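Local coordinates for protein 223aa long hypothetical arylmalonate decarboxylase (Sulfolobus tokodaii, PDB 2DGD) that is of unestablished function but probably decarboxylates arylmalonate-type substrates, at residues E135-G143 and L161-A172. Sequence-based numbering, arbitrary orientation.
Sequences EIVGYDGLG and LVKRHLNEVLKA
Val137, Leu161 and Asp140 carry most of the surface buried where the edge strand 135-141 meets the chain running from helix 155-163 into helix 166-169, and together they illustrate how a strand can meet two successive helices, with apolar contacts at the two ends of the interface and charge between them. At one end the CG2 methyl of Val137 rests on CB of Ala172 at 3.5 Å, while CG1 faces the carbonyl O of Lys171. At the other, Leu142 CD2 comes over CG and CB of Leu161, 3.6 Å from Leu161 CG; the two leucines meet at a slant, and Leu161 CD2 also reaches the backbone of Gly141 and CB of Asp140. The strand is the outermost of a four-stranded parallel sheet within the chain, hydrogen-bonded to strand 110-115, in an alpha/beta fold of the Asp/Glu racemase clan; helix 119-130 covers one face, through Ile136 and Tyr139, and the helices described here pack on the other. Between the apolar ends, Asp140 holds CG anti to its N (chi1 -162°), which carries the carboxylate to the His165 imidazole. His165 NE2 donates to Asp140 OD1 over 2.7 Å; the oxygen lies in the ring plane but is approached from above the carboxylate, the two planes standing 82° apart. Arg164 NH2 adds a long salt bridge to the same OD1, and Gly141 N binds OD2, restraining the carboxylate's rotation. With an alanine here in place of Asp140, His165 NE2 would probably lose its acceptor and Arg164 this counter-charge, and the imidazole would be likely to turn more freely. Farther along, a water accepts from Tyr139 N and is within hydrogen-bonding reach of Glu168 OE1, which also receives a weak hydrogen bond from Trp112.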
ATOM      1  N   GLU A 135      18.445  -3.266  41.300  1.00 32.48           N
ATOM      2  CA  GLU A 135      19.879  -3.467  41.261  1.00 32.40           C
ATOM      3  C   GLU A 135      20.294  -2.758  39.981  1.00 31.56           C
ATOM      4  O   GLU A 135      19.833  -3.100  38.894  1.00 32.47           O
ATOM      5  CB  GLU A 135      20.241  -4.947  41.172  1.00 34.04           C
ATOM      6  CG  GLU A 135      21.747  -5.157  41.086  1.00 36.84           C
ATOM      7  CD  GLU A 135      22.137  -6.586  40.789  1.00 39.93           C
ATOM      8  OE1 GLU A 135      23.333  -6.825  40.492  1.00 40.73           O
ATOM      9  OE2 GLU A 135      21.251  -7.469  40.855  1.00 41.81           O
ATOM     10  N   ILE A 136      21.153  -1.764  40.107  1.00 29.78           N
ATOM     11  CA  ILE A 136      21.570  -1.006  38.951  1.00 29.57           C
ATOM     12  C   ILE A 136      22.874  -1.493  38.353  1.00 28.87           C
ATOM     13  O   ILE A 136      23.953  -1.082  38.758  1.00 29.44           O
ATOM     14  CB  ILE A 136      21.632   0.475  39.324  1.00 30.13           C
ATOM     15  CG1 ILE A 136      20.211   0.923  39.673  1.00 30.09           C
ATOM     16  CG2 ILE A 136      22.214   1.305  38.184  1.00 28.82           C
ATOM     17  CD1 ILE A 136      20.138   2.211  40.386  1.00 34.02           C
ATOM     18  N   VAL A 137      22.743  -2.367  37.363  1.00 28.19           N
ATOM     19  CA  VAL A 137      23.877  -2.969  36.683  1.00 28.45           C
ATOM     20  C   VAL A 137      24.742  -2.016  35.857  1.00 29.22           C
ATOM     21  O   VAL A 137      25.801  -2.410  35.367  1.00 31.03           O
ATOM     22  CB  VAL A 137      23.398  -4.109  35.771  1.00 28.96           C
ATOM     23  CG1 VAL A 137      22.637  -5.132  36.592  1.00 29.11           C
ATOM     24  CG2 VAL A 137      22.512  -3.563  34.666  1.00 29.45           C
ATOM     25  N   GLY A 138      24.305  -0.770  35.693  1.00 28.81           N
ATOM     26  CA  GLY A 138      25.096   0.175  34.921  1.00 29.02           C
ATOM     27  C   GLY A 138      24.347   1.439  34.554  1.00 28.70           C
ATOM     28  O   GLY A 138      23.127   1.484  34.652  1.00 29.03           O
ATOM     29  N   TYR A 139      25.074   2.464  34.123  1.00 28.54           N
ATOM     30  CA  TYR A 139      24.449   3.727  33.751  1.00 28.93           C
ATOM     31  C   TYR A 139      25.392   4.674  33.021  1.00 28.43           C
ATOM     32  O   TYR A 139      26.600   4.455  32.975  1.00 30.20           O
ATOM     33  CB  TYR A 139      23.919   4.428  34.995  1.00 30.60           C
ATOM     34  CG  TYR A 139      24.969   4.610  36.057  1.00 33.84           C
ATOM     35  CD1 TYR A 139      25.195   3.627  37.022  1.00 34.68           C
ATOM     36  CD2 TYR A 139      25.764   5.753  36.085  1.00 35.89           C
ATOM     37  CE1 TYR A 139      26.189   3.777  37.992  1.00 34.78           C
ATOM     38  CE2 TYR A 139      26.765   5.914  37.052  1.00 36.84           C
ATOM     39  CZ  TYR A 139      26.970   4.924  38.000  1.00 36.48           C
ATOM     40  OH  TYR A 139      27.959   5.090  38.947  1.00 37.45           O
ATOM     41  N   ASP A 140      24.825   5.732  32.449  1.00 27.40           N
ATOM     42  CA  ASP A 140      25.597   6.736  31.723  1.00 26.12           C
ATOM     43  C   ASP A 140      24.660   7.900  31.396  1.00 25.87           C
ATOM     44  O   ASP A 140      23.440   7.754  31.449  1.00 25.26           O
ATOM     45  CB  ASP A 140      26.187   6.145  30.433  1.00 25.23           C
ATOM     46  CG  ASP A 140      27.334   6.984  29.872  1.00 26.80           C
ATOM     47  OD1 ASP A 140      27.844   6.652  28.776  1.00 28.01           O
ATOM     48  OD2 ASP A 140      27.731   7.977  30.524  1.00 26.69           O
ATOM     49  N   GLY A 141      25.235   9.057  31.074  1.00 25.74           N
ATOM     50  CA  GLY A 141      24.435  10.226  30.754  1.00 24.03           C
ATOM     51  C   GLY A 141      25.022  10.990  29.585  1.00 24.25           C
ATOM     52  O   GLY A 141      26.187  10.805  29.250  1.00 24.41           O
ATOM     53  N   LEU A 142      24.220  11.848  28.961  1.00 24.45           N
ATOM     54  CA  LEU A 142      24.681  12.631  27.820  1.00 24.28           C
ATOM     55  C   LEU A 142      25.447  13.864  28.273  1.00 24.68           C
ATOM     56  O   LEU A 142      26.051  14.559  27.461  1.00 25.31           O
ATOM     57  CB  LEU A 142      23.498  13.056  26.949  1.00 23.39           C
ATOM     58  CG  LEU A 142      22.677  11.938  26.308  1.00 21.99           C
ATOM     59  CD1 LEU A 142      21.481  12.539  25.578  1.00 20.41           C
ATOM     60  CD2 LEU A 142      23.553  11.140  25.363  1.00 18.85           C
ATOM     61  N   GLY A 143      25.403  14.135  29.573  1.00 26.04           N
ATOM     62  CA  GLY A 143      26.098  15.280  30.131  1.00 25.45           C
ATOM     63  C   GLY A 143      25.615  16.620  29.625  1.00 26.86           C
ATOM     64  O   GLY A 143      26.428  17.464  29.251  1.00 28.27           O
ATOM     65  N   LEU A 161      23.856   6.037  23.321  1.00 27.15           N
ATOM     66  CA  LEU A 161      24.063   6.340  24.732  1.00 26.19           C
ATOM     67  C   LEU A 161      23.961   5.030  25.516  1.00 26.98           C
ATOM     68  O   LEU A 161      24.693   4.812  26.479  1.00 28.56           O
ATOM     69  CB  LEU A 161      22.999   7.342  25.201  1.00 24.52           C
ATOM     70  CG  LEU A 161      22.896   7.890  26.633  1.00 24.43           C
ATOM     71  CD1 LEU A 161      21.794   7.170  27.351  1.00 24.28           C
ATOM     72  CD2 LEU A 161      24.220   7.778  27.376  1.00 23.65           C
ATOM     73  N   VAL A 162      23.062   4.152  25.076  1.00 26.72           N
ATOM     74  CA  VAL A 162      22.847   2.860  25.717  1.00 25.60           C
ATOM     75  C   VAL A 162      23.729   1.765  25.102  1.00 26.78           C
ATOM     76  O   VAL A 162      24.476   1.090  25.810  1.00 27.42           O
ATOM     77  CB  VAL A 162      21.361   2.426  25.590  1.00 24.70           C
ATOM     78  CG1 VAL A 162      21.151   1.050  26.195  1.00 22.28           C
ATOM     79  CG2 VAL A 162      20.473   3.430  26.272  1.00 24.14           C
ATOM     80  N   LYS A 163      23.648   1.608  23.782  1.00 26.84           N
ATOM     81  CA  LYS A 163      24.394   0.582  23.061  1.00 26.52           C
ATOM     82  C   LYS A 163      25.884   0.552  23.361  1.00 27.96           C
ATOM     83  O   LYS A 163      26.511  -0.505  23.326  1.00 28.58           O
ATOM     84  CB  LYS A 163      24.191   0.754  21.558  1.00 26.71           C
ATOM     85  CG  LYS A 163      24.297  -0.538  20.778  1.00 25.95           C
ATOM     86  CD  LYS A 163      23.148  -1.452  21.130  1.00 25.64           C
ATOM     87  CE  LYS A 163      23.281  -2.788  20.437  1.00 26.46           C
ATOM     88  NZ  LYS A 163      23.373  -2.632  18.967  1.00 25.80           N
ATOM     89  N   ARG A 164      26.453   1.714  23.641  1.00 29.78           N
ATOM     90  CA  ARG A 164      27.874   1.835  23.943  1.00 30.74           C
ATOM     91  C   ARG A 164      28.268   1.003  25.161  1.00 30.23           C
ATOM     92  O   ARG A 164      29.436   0.691  25.350  1.00 30.60           O
ATOM     93  CB  ARG A 164      28.202   3.304  24.179  1.00 33.18           C
ATOM     94  CG  ARG A 164      29.607   3.597  24.615  1.00 38.27           C
ATOM     95  CD  ARG A 164      29.731   5.074  24.925  1.00 42.04           C
ATOM     96  NE  ARG A 164      29.262   5.897  23.809  1.00 45.67           N
ATOM     97  CZ  ARG A 164      28.287   6.803  23.897  1.00 47.94           C
ATOM     98  NH1 ARG A 164      27.937   7.500  22.822  1.00 48.04           N
ATOM     99  NH2 ARG A 164      27.657   7.012  25.054  1.00 48.00           N
ATOM    100  N   HIS A 165      27.289   0.642  25.981  1.00 30.12           N
ATOM    101  CA  HIS A 165      27.538  -0.155  27.179  1.00 30.59           C
ATOM    102  C   HIS A 165      26.864  -1.519  27.072  1.00 31.59           C
ATOM    103  O   HIS A 165      26.412  -2.078  28.070  1.00 32.53           O
ATOM    104  CB  HIS A 165      27.004   0.587  28.401  1.00 29.92           C
ATOM    105  CG  HIS A 165      27.687   1.890  28.651  1.00 30.83           C
ATOM    106  ND1 HIS A 165      28.952   1.974  29.188  1.00 30.85           N
ATOM    107  CD2 HIS A 165      27.298   3.161  28.400  1.00 30.43           C
ATOM    108  CE1 HIS A 165      29.313   3.241  29.260  1.00 31.02           C
ATOM    109  NE2 HIS A 165      28.326   3.981  28.787  1.00 31.07           N
ATOM    110  N   LEU A 166      26.809  -2.050  25.854  1.00 31.54           N
ATOM    111  CA  LEU A 166      26.176  -3.335  25.578  1.00 31.61           C
ATOM    112  C   LEU A 166      26.432  -4.401  26.643  1.00 33.12           C
ATOM    113  O   LEU A 166      25.494  -5.016  27.166  1.00 32.10           O
ATOM    114  CB  LEU A 166      26.658  -3.872  24.234  1.00 29.55           C
ATOM    115  CG  LEU A 166      25.618  -4.445  23.270  1.00 28.77           C
ATOM    116  CD1 LEU A 166      26.315  -5.454  22.388  1.00 29.09           C
ATOM    117  CD2 LEU A 166      24.472  -5.109  24.001  1.00 25.83           C
ATOM    118  N   ASN A 167      27.709  -4.617  26.949  1.00 34.48           N
ATOM    119  CA  ASN A 167      28.117  -5.622  27.921  1.00 36.00           C
ATOM    120  C   ASN A 167      27.339  -5.596  29.239  1.00 35.50           C
ATOM    121  O   ASN A 167      26.938  -6.646  29.749  1.00 34.09           O
ATOM    122  CB  ASN A 167      29.616  -5.495  28.201  1.00 40.31           C
ATOM    123  CG  ASN A 167      30.071  -6.397  29.347  1.00 45.44           C
ATOM    124  OD1 ASN A 167      29.929  -7.624  29.283  1.00 47.15           O
ATOM    125  ND2 ASN A 167      30.615  -5.788  30.408  1.00 46.66           N
ATOM    126  N   GLU A 168      27.142  -4.407  29.800  1.00 35.15           N
ATOM    127  CA  GLU A 168      26.414  -4.283  31.054  1.00 35.04           C
ATOM    128  C   GLU A 168      24.910  -4.330  30.801  1.00 33.54           C
ATOM    129  O   GLU A 168      24.173  -5.031  31.498  1.00 32.92           O
ATOM    130  CB  GLU A 168      26.718  -2.960  31.738  1.00 37.61           C
ATOM    131  CG  GLU A 168      28.160  -2.560  31.822  1.00 43.35           C
ATOM    132  CD  GLU A 168      28.285  -1.178  32.450  1.00 48.90           C
ATOM    133  OE1 GLU A 168      27.726  -0.211  31.871  1.00 49.78           O
ATOM    134  OE2 GLU A 168      28.925  -1.057  33.526  1.00 52.02           O
ATOM    135  N   VAL A 169      24.459  -3.557  29.814  1.00 30.75           N
ATOM    136  CA  VAL A 169      23.041  -3.490  29.488  1.00 28.10           C
ATOM    137  C   VAL A 169      22.425  -4.873  29.390  1.00 27.55           C
ATOM    138  O   VAL A 169      21.299  -5.085  29.850  1.00 27.90           O
ATOM    139  CB  VAL A 169      22.795  -2.736  28.161  1.00 27.03           C
ATOM    140  CG1 VAL A 169      21.352  -2.916  27.719  1.00 26.16           C
ATOM    141  CG2 VAL A 169      23.088  -1.259  28.342  1.00 24.96           C
ATOM    142  N   LEU A 170      23.167  -5.809  28.801  1.00 25.88           N
ATOM    143  CA  LEU A 170      22.691  -7.178  28.633  1.00 23.12           C
ATOM    144  C   LEU A 170      22.540  -7.907  29.944  1.00 22.40           C
ATOM    145  O   LEU A 170      21.994  -8.998  29.981  1.00 21.80           O
ATOM    146  CB  LEU A 170      23.632  -7.968  27.725  1.00 19.63           C
ATOM    147  CG  LEU A 170      23.637  -7.515  26.267  1.00 17.61           C
ATOM    148  CD1 LEU A 170      24.543  -8.424  25.462  1.00 16.08           C
ATOM    149  CD2 LEU A 170      22.218  -7.543  25.705  1.00 12.56           C
ATOM    150  N   LYS A 171      23.033  -7.306  31.019  1.00 23.80           N
ATOM    151  CA  LYS A 171      22.928  -7.916  32.336  1.00 24.96           C
ATOM    152  C   LYS A 171      21.661  -7.460  33.046  1.00 25.50           C
ATOM    153  O   LYS A 171      21.298  -7.997  34.087  1.00 26.88           O
ATOM    154  CB  LYS A 171      24.134  -7.546  33.200  1.00 25.16           C
ATOM    155  CG  LYS A 171      25.454  -8.094  32.712  1.00 26.81           C
ATOM    156  CD  LYS A 171      26.580  -7.497  33.525  1.00 29.47           C
ATOM    157  CE  LYS A 171      27.927  -8.044  33.117  1.00 29.93           C
ATOM    158  NZ  LYS A 171      28.979  -7.304  33.860  1.00 33.84           N
ATOM    159  N   ALA A 172      20.988  -6.465  32.483  1.00 26.30           N
ATOM    160  CA  ALA A 172      19.773  -5.930  33.087  1.00 26.07           C
ATOM    161  C   ALA A 172      18.512  -6.633  32.595  1.00 25.34           C
ATOM    162  O   ALA A 172      18.546  -7.393  31.626  1.00 23.92           O
ATOM    163  CB  ALA A 172      19.676  -4.428  32.805  1.00 26.70           C
TER
HETATM  164  O   HOH W   1      27.968   1.745  33.843  1.00 24.51           O